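Local coordinates for RNA-binding protein RO60 (Deinococcus radiodurans, PDB 2NVO) that binds several small RNAs that accumulate during recovery from ultraviolet irradiation and contributes to the resistance of the bacterium to that radiation, at residues L319-Q327 with W337-E348; R257-M266 with N277-V286. All coordinates share one frame; numbering follows the deposited sequence.

Contact 1. Residues L319-Q327 with W337-E348; sequences LKARLVYAQ and WLPVPRVVDALE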
# COMPACT_ATOMS: atom_id res chain seq x y z
N LEU A 319 -10.45 -1.34 10.71
CA LEU A 319 -10.12 -0.69 11.98
C LEU A 319 -9.77 0.78 11.71
O LEU A 319 -10.25 1.65 12.40
CB LEU A 319 -8.97 -1.41 12.71
CG LEU A 319 -8.62 -0.84 14.09
CD1 LEU A 319 -9.85 -0.62 14.97
CD2 LEU A 319 -7.58 -1.74 14.82
N LYS A 320 -8.95 1.04 10.70
CA LYS A 320 -8.58 2.42 10.37
C LYS A 320 -9.82 3.26 10.03
O LYS A 320 -9.99 4.38 10.52
CB LYS A 320 -7.57 2.47 9.22
CG LYS A 320 -7.30 3.89 8.71
CD LYS A 320 -6.46 3.88 7.44
CE LYS A 320 -6.15 5.31 6.97
NZ LYS A 320 -5.05 5.34 5.97
N ALA A 321 -10.70 2.71 9.19
CA ALA A 321 -11.91 3.45 8.82
C ALA A 321 -12.75 3.80 10.03
O ALA A 321 -13.28 4.90 10.13
CB ALA A 321 -12.74 2.68 7.75
N ARG A 322 -12.89 2.87 10.97
CA ARG A 322 -13.65 3.12 12.17
C ARG A 322 -13.03 4.23 13.02
O ARG A 322 -13.71 5.15 13.45
CB ARG A 322 -13.77 1.88 13.04
CG ARG A 322 -14.43 2.19 14.37
CD ARG A 322 -14.97 0.97 15.05
NE ARG A 322 -13.94 0.08 15.56
CZ ARG A 322 -13.17 0.32 16.62
NH1 ARG A 322 -13.30 1.45 17.30
NH2 ARG A 322 -12.29 -0.59 17.01
N LEU A 323 -11.73 4.14 13.25
CA LEU A 323 -11.05 5.13 14.09
C LEU A 323 -11.11 6.50 13.43
O LEU A 323 -11.43 7.47 14.08
CB LEU A 323 -9.58 4.72 14.35
CG LEU A 323 -9.40 3.42 15.15
CD1 LEU A 323 -7.95 2.90 15.12
CD2 LEU A 323 -9.87 3.59 16.58
N VAL A 324 -10.81 6.57 12.14
CA VAL A 324 -10.85 7.85 11.41
C VAL A 324 -12.24 8.46 11.48
O VAL A 324 -12.41 9.66 11.78
CB VAL A 324 -10.46 7.66 9.93
CG1 VAL A 324 -10.77 8.94 9.13
CG2 VAL A 324 -8.98 7.32 9.81
N TYR A 325 -13.25 7.63 11.21
CA TYR A 325 -14.63 8.08 11.20
C TYR A 325 -15.11 8.51 12.58
O TYR A 325 -15.81 9.51 12.71
CB TYR A 325 -15.54 6.98 10.62
CG TYR A 325 -17.01 7.32 10.66
CD1 TYR A 325 -17.51 8.40 9.95
CD2 TYR A 325 -17.90 6.55 11.40
CE1 TYR A 325 -18.88 8.72 10.00
CE2 TYR A 325 -19.24 6.85 11.46
CZ TYR A 325 -19.73 7.93 10.75
OH TYR A 325 -21.06 8.23 10.81
N ALA A 326 -14.73 7.77 13.61
CA ALA A 326 -15.27 8.03 14.94
C ALA A 326 -14.76 9.34 15.53
O ALA A 326 -15.31 9.83 16.51
CB ALA A 326 -14.98 6.86 15.89
N GLN A 327 -13.73 9.91 14.91
CA GLN A 327 -13.16 11.17 15.38
C GLN A 327 -14.13 12.33 15.16
O GLN A 327 -14.19 13.27 15.96
CB GLN A 327 -11.84 11.46 14.66
CG GLN A 327 -10.67 10.70 15.21
CD GLN A 327 -10.37 11.10 16.64
OE1 GLN A 327 -10.50 12.26 17.00
NE2 GLN A 327 -9.99 10.13 17.47
N TRP A 337 -17.99 16.35 11.50
CA TRP A 337 -19.20 15.59 11.22
C TRP A 337 -19.64 14.91 12.50
O TRP A 337 -18.92 14.93 13.49
CB TRP A 337 -18.97 14.57 10.11
CG TRP A 337 -17.91 13.54 10.39
CD1 TRP A 337 -18.08 12.32 10.99
CD2 TRP A 337 -16.51 13.64 10.08
NE1 TRP A 337 -16.88 11.66 11.07
CE2 TRP A 337 -15.90 12.45 10.52
CE3 TRP A 337 -15.72 14.63 9.48
CZ2 TRP A 337 -14.53 12.21 10.38
CZ3 TRP A 337 -14.36 14.39 9.34
CH2 TRP A 337 -13.78 13.19 9.78
N LEU A 338 -20.84 14.33 12.48
CA LEU A 338 -21.35 13.63 13.64
C LEU A 338 -21.41 12.13 13.37
O LEU A 338 -22.33 11.64 12.69
CB LEU A 338 -22.74 14.15 14.02
CG LEU A 338 -23.37 13.44 15.21
CD1 LEU A 338 -22.43 13.47 16.40
CD2 LEU A 338 -24.71 14.08 15.57
N PRO A 339 -20.42 11.39 13.90
CA PRO A 339 -20.31 9.94 13.68
C PRO A 339 -21.60 9.25 14.08
O PRO A 339 -22.08 9.48 15.18
CB PRO A 339 -19.19 9.52 14.63
CG PRO A 339 -18.40 10.78 14.89
CD PRO A 339 -19.42 11.88 14.87
N VAL A 340 -22.15 8.43 13.18
CA VAL A 340 -23.32 7.63 13.52
C VAL A 340 -22.90 6.35 14.21
O VAL A 340 -22.17 5.55 13.63
CB VAL A 340 -24.11 7.22 12.25
CG1 VAL A 340 -25.28 6.36 12.64
CG2 VAL A 340 -24.56 8.45 11.48
N PRO A 341 -23.36 6.14 15.45
CA PRO A 341 -22.92 5.01 16.28
C PRO A 341 -23.08 3.66 15.60
O PRO A 341 -22.15 2.86 15.62
CB PRO A 341 -23.83 5.11 17.50
CG PRO A 341 -24.13 6.57 17.61
CD PRO A 341 -24.29 7.03 16.18
N ARG A 342 -24.24 3.40 15.00
CA ARG A 342 -24.45 2.08 14.40
C ARG A 342 -23.56 1.85 13.18
O ARG A 342 -23.36 0.71 12.77
CB ARG A 342 -25.95 1.86 14.08
CG ARG A 342 -26.77 1.48 15.31
CD ARG A 342 -28.28 1.37 15.02
NE ARG A 342 -28.57 0.25 14.15
CZ ARG A 342 -28.85 0.36 12.86
NH1 ARG A 342 -28.92 1.56 12.30
NH2 ARG A 342 -29.10 -0.73 12.14
N VAL A 343 -23.02 2.92 12.59
CA VAL A 343 -22.05 2.78 11.50
C VAL A 343 -20.71 2.39 12.10
O VAL A 343 -20.04 1.49 11.61
CB VAL A 343 -21.91 4.08 10.66
CG1 VAL A 343 -20.76 3.97 9.68
CG2 VAL A 343 -23.21 4.38 9.89
N VAL A 344 -20.32 3.07 13.17
CA VAL A 344 -19.14 2.67 13.94
C VAL A 344 -19.25 1.20 14.31
O VAL A 344 -18.29 0.44 14.17
CB VAL A 344 -18.99 3.51 15.21
CG1 VAL A 344 -17.97 2.85 16.15
CG2 VAL A 344 -18.57 4.92 14.85
N ASP A 345 -20.43 0.80 14.76
CA ASP A 345 -20.71 -0.60 15.11
C ASP A 345 -20.50 -1.54 13.93
O ASP A 345 -19.98 -2.64 14.09
CB ASP A 345 -22.15 -0.77 15.58
CG ASP A 345 -22.34 -0.44 17.05
OD1 ASP A 345 -21.33 -0.38 17.80
OD2 ASP A 345 -23.51 -0.24 17.45
N ALA A 346 -20.96 -1.14 12.76
CA ALA A 346 -20.88 -2.00 11.58
C ALA A 346 -19.43 -2.20 11.18
O ALA A 346 -19.04 -3.24 10.63
CB ALA A 346 -21.66 -1.40 10.45
N LEU A 347 -18.63 -1.17 11.42
CA LEU A 347 -17.19 -1.24 11.13
C LEU A 347 -16.49 -2.24 12.04
O LEU A 347 -15.51 -2.88 11.64
CB LEU A 347 -16.58 0.15 11.21
CG LEU A 347 -17.01 1.05 10.04
CD1 LEU A 347 -16.66 2.48 10.34
CD2 LEU A 347 -16.38 0.60 8.75
N GLU A 348 -17.00 -2.41 13.26
CA GLU A 348 -16.49 -3.44 14.15
C GLU A 348 -16.81 -4.81 13.60
O GLU A 348 -16.02 -5.74 13.73
CB GLU A 348 -17.01 -3.28 15.57
CG GLU A 348 -16.30 -2.17 16.34
CD GLU A 348 -17.02 -1.74 17.60
OE1 GLU A 348 -17.42 -2.61 18.40
OE2 GLU A 348 -17.18 -0.52 17.80
O HOH W 1 -13.38 -1.71 13.10
O HOH W 2 -21.55 10.92 10.12
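Tyr325 and Arg322 reach from helix 319-326 to the helix that follows it, 341-348, which runs back antiparallel at 161° with the segment axes 9.1 Å apart; the CA atoms come nearest at Arg322 with Leu347 and at Ala326 with Pro339. Tyr325 buries more surface here than any other residue. With CG anti to its own nitrogen, the phenol lies across the gap toward the start of the second helix, and its OH takes the N-H of the N-cap residue: Val340 N sits 2.6 Å from Tyr325 OH in a practically straight bond (178°). A water donates to Leu338 O and accepts from the same hydroxyl, so the phenol proton is directed to the water. Pro339 CB covers one face of the ring near its rim, while Val343 CG1 and Val344 CG2 approach obliquely. On the peptide side of the same residue, Trp337 NE1 donates to Tyr325 O at 2.9 Å, on a lone pair in the carbonyl plane. The indole five-membered ring and the phenol are nearly parallel, 12° apart, but slid so far that they barely overlap. Further along, Leu347 CD1 packs on Arg322 CA at 3.6 Å. The Arg322 chain passes Val344 CG1 at about a right angle, then bends at chi3. This leaves Glu348 OE2 over a face of the guanidinium, 4.0 Å from Arg322 NE, a long salt bridge of charge alone, because no N-H points at the oxygen; a water instead accepts from NE and donates weakly to Leu347 O. Chemically, the joint is fixed at its loop end by two directional bonds to one tyrosine, which tie the 337-340 segment leading into the second helix to the first helix, whereas the arginine end relies on packing and looser electrostatics.

Contact 2. Residues R257-M266 with N277-V286; sequences RGAEVYRAAM and NLGNLGRVGV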
# COMPACT_ATOMS: atom_id res chain seq x y z
N ARG A 257 -18.22 20.42 -3.67
CA ARG A 257 -18.57 19.05 -3.30
C ARG A 257 -19.48 19.02 -2.08
O ARG A 257 -19.02 18.86 -0.95
CB ARG A 257 -17.31 18.22 -3.02
CG ARG A 257 -16.33 18.17 -4.18
CD ARG A 257 -15.03 17.51 -3.75
NE ARG A 257 -14.07 17.45 -4.84
CZ ARG A 257 -12.88 16.85 -4.76
NH1 ARG A 257 -12.51 16.26 -3.64
NH2 ARG A 257 -12.07 16.85 -5.81
N GLY A 258 -20.77 19.17 -2.30
CA GLY A 258 -21.73 19.16 -1.22
C GLY A 258 -22.43 17.82 -1.12
O GLY A 258 -21.99 16.84 -1.71
N ALA A 259 -23.54 17.80 -0.38
CA ALA A 259 -24.32 16.59 -0.17
C ALA A 259 -24.59 15.85 -1.47
O ALA A 259 -24.29 14.66 -1.58
CB ALA A 259 -25.62 16.91 0.54
N GLU A 260 -25.15 16.55 -2.45
CA GLU A 260 -25.56 15.89 -3.69
C GLU A 260 -24.38 15.33 -4.46
O GLU A 260 -24.51 14.35 -5.20
CB GLU A 260 -26.37 16.85 -4.58
CG GLU A 260 -27.56 17.48 -3.87
CD GLU A 260 -28.35 16.47 -3.06
OE1 GLU A 260 -28.51 15.32 -3.52
OE2 GLU A 260 -28.81 16.83 -1.95
N VAL A 261 -23.22 15.96 -4.29
CA VAL A 261 -22.00 15.50 -4.94
C VAL A 261 -21.51 14.20 -4.29
O VAL A 261 -21.07 13.28 -4.97
CB VAL A 261 -20.90 16.57 -4.88
CG1 VAL A 261 -19.52 15.94 -5.03
CG2 VAL A 261 -21.13 17.63 -5.95
N TYR A 262 -21.59 14.14 -2.97
CA TYR A 262 -21.17 12.93 -2.26
C TYR A 262 -22.20 11.82 -2.37
O TYR A 262 -21.86 10.67 -2.64
CB TYR A 262 -20.77 13.25 -0.82
CG TYR A 262 -19.30 13.58 -0.75
CD1 TYR A 262 -18.35 12.60 -1.03
CD2 TYR A 262 -18.86 14.86 -0.47
CE1 TYR A 262 -17.01 12.88 -1.01
CE2 TYR A 262 -17.51 15.15 -0.44
CZ TYR A 262 -16.59 14.15 -0.72
OH TYR A 262 -15.24 14.41 -0.70
N ARG A 263 -23.46 12.18 -2.16
CA ARG A 263 -24.58 11.29 -2.45
C ARG A 263 -24.34 10.60 -3.79
O ARG A 263 -24.44 9.38 -3.91
CB ARG A 263 -25.87 12.10 -2.50
CG ARG A 263 -27.14 11.29 -2.35
CD ARG A 263 -28.25 12.19 -1.86
NE ARG A 263 -28.15 12.47 -0.43
CZ ARG A 263 -28.63 13.57 0.14
NH1 ARG A 263 -29.21 14.49 -0.61
NH2 ARG A 263 -28.52 13.78 1.45
N ALA A 264 -23.99 11.40 -4.79
CA ALA A 264 -23.78 10.89 -6.14
C ALA A 264 -22.57 9.98 -6.21
O ALA A 264 -22.56 8.99 -6.93
CB ALA A 264 -23.65 12.05 -7.12
N ALA A 265 -21.54 10.32 -5.44
CA ALA A 265 -20.28 9.57 -5.45
C ALA A 265 -20.42 8.17 -4.85
O ALA A 265 -19.79 7.21 -5.31
CB ALA A 265 -19.19 10.36 -4.74
N MET A 266 -21.22 8.07 -3.80
CA MET A 266 -21.51 6.79 -3.16
C MET A 266 -22.02 5.75 -4.14
O MET A 266 -21.51 4.63 -4.22
CB MET A 266 -22.59 6.99 -2.12
CG MET A 266 -22.10 7.28 -0.74
SD MET A 266 -23.33 6.64 0.38
CE MET A 266 -23.24 4.90 -0.02
N ASN A 277 -14.37 7.38 3.05
CA ASN A 277 -15.20 8.55 2.82
C ASN A 277 -16.35 8.77 3.80
O ASN A 277 -17.14 9.70 3.64
CB ASN A 277 -15.69 8.59 1.36
CG ASN A 277 -14.63 9.11 0.41
OD1 ASN A 277 -14.39 10.31 0.34
ND2 ASN A 277 -13.99 8.22 -0.34
N LEU A 278 -16.43 7.93 4.83
CA LEU A 278 -17.45 8.07 5.85
C LEU A 278 -17.47 9.46 6.50
O LEU A 278 -18.54 10.05 6.72
CB LEU A 278 -17.31 6.96 6.90
CG LEU A 278 -17.42 5.54 6.31
CD1 LEU A 278 -17.07 4.51 7.36
CD2 LEU A 278 -18.84 5.29 5.77
N GLY A 279 -16.29 10.00 6.81
CA GLY A 279 -16.22 11.32 7.41
C GLY A 279 -16.71 12.39 6.46
O GLY A 279 -17.50 13.27 6.84
N ASN A 280 -16.26 12.32 5.22
CA ASN A 280 -16.72 13.22 4.16
C ASN A 280 -18.24 13.21 3.97
O ASN A 280 -18.80 14.17 3.43
CB ASN A 280 -16.02 12.86 2.84
CG ASN A 280 -14.61 13.42 2.75
OD1 ASN A 280 -14.25 14.35 3.48
ND2 ASN A 280 -13.80 12.87 1.85
N LEU A 281 -18.89 12.13 4.40
CA LEU A 281 -20.34 11.97 4.25
C LEU A 281 -21.07 12.50 5.47
O LEU A 281 -22.18 13.02 5.37
CB LEU A 281 -20.67 10.49 4.05
CG LEU A 281 -20.21 9.94 2.69
CD1 LEU A 281 -20.06 8.42 2.68
CD2 LEU A 281 -21.17 10.39 1.61
N GLY A 282 -20.43 12.39 6.63
CA GLY A 282 -20.99 12.95 7.84
C GLY A 282 -20.94 14.46 7.74
O GLY A 282 -21.81 15.16 8.25
N ARG A 283 -19.90 14.94 7.05
CA ARG A 283 -19.61 16.37 6.96
C ARG A 283 -20.59 17.05 6.02
O ARG A 283 -21.31 17.96 6.42
CB ARG A 283 -18.18 16.60 6.47
CG ARG A 283 -17.71 18.04 6.59
CD ARG A 283 -16.31 18.25 6.02
NE ARG A 283 -16.28 18.30 4.56
CZ ARG A 283 -15.62 17.44 3.80
NH1 ARG A 283 -14.95 16.45 4.37
NH2 ARG A 283 -15.64 17.55 2.48
N VAL A 284 -20.62 16.58 4.77
CA VAL A 284 -21.53 17.10 3.76
C VAL A 284 -23.00 16.75 4.02
O VAL A 284 -23.82 16.83 3.11
CB VAL A 284 -21.16 16.59 2.36
CG1 VAL A 284 -19.69 16.87 2.09
CG2 VAL A 284 -21.44 15.11 2.25
N GLY A 285 -23.32 16.36 5.25
CA GLY A 285 -24.70 16.20 5.69
C GLY A 285 -25.49 15.04 5.10
O GLY A 285 -26.72 15.01 5.18
N VAL A 286 -24.78 14.07 4.52
CA VAL A 286 -25.42 12.89 3.95
C VAL A 286 -25.68 11.77 4.98
O VAL A 286 -26.70 11.07 4.92
CB VAL A 286 -24.57 12.33 2.80
CG1 VAL A 286 -25.01 10.91 2.47
CG2 VAL A 286 -24.66 13.24 1.59
O HOH W 3 -16.66 19.24 0.54
O HOH W 4 -13.37 12.41 -1.09
O HOH W 5 -28.39 11.20 2.07
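A helical hairpin of the TROVE domain, the horseshoe of HEAT-like repeats, brings Tyr262 of helix 259-266 against helix 277-283; the segments run at 144° to each other, their axes 9.8 Å apart. Tyr262 is a knob in a hole formed by Asn277, Asn280, Leu281 and Arg283. Asn280 CB lies over one face of its ring, 4.2 Å from the centroid, in a CH-pi contact displaced toward the hydroxyl end. Val284 CG1 closes on Tyr262 CD2 at 3.4 Å, and Leu281 CD2 fills the space beside Tyr262 CB and Met266 CG. No direct hydrogen bond crosses the contact; waters do that work. One lies in the plane of the phenol, bonded to Tyr262 OH, and donates to Asn277 OD1. That oxygen also accepts from Asn280 ND2 at 3.0 Å, nearly in the plane of the Asn280 amide, which helps fix the rotation of that amide beside the hydroxyl. Asn277 ND2 bonds to Trp273 O, so both ends of its amide are engaged. A second water links Arg257 O to Arg283 NH2. Near the start of helix 259-266, Val286 CG2 packs on Ala259 O at 3.5 Å and on the Arg263 guanidinium, whose NH1 makes a salt bridge with Glu260 OE2, 2.7 Å away. Outside the pair, Asp235 accepts from the backbone at the start of helix 259-266, and helix 235-245 packs against Val261 and Ala264. Trp273, earlier in helix 271-283, touches Tyr262 and Met266, while helix 292-302 packs on Leu278 of helix 271-283 and on Val286 in the loop that follows it.

How the contacts relate
The two contacts follow one another along the chain, with centres 15 Å apart, and contact 1 packs against helix 271-283, which supplies one side of contact 2. Tyr325 CD1 is 3.4 Å from Leu278 CB, and Trp337 CE2 comes to 3.3 Å from Gly279 CA. With no side chain at Gly279, the indole can probably lie close to the helix backbone. Both contacts belong to the TROVE horseshoe and lie away from the calcium site at Ser372, Ser374 and Glu467. Contact 2 overlaps the region assigned to RNA binding by similarity; contact 1 is nearer the VWFA-like domain, where Leu319 and Leu323 touch Met390.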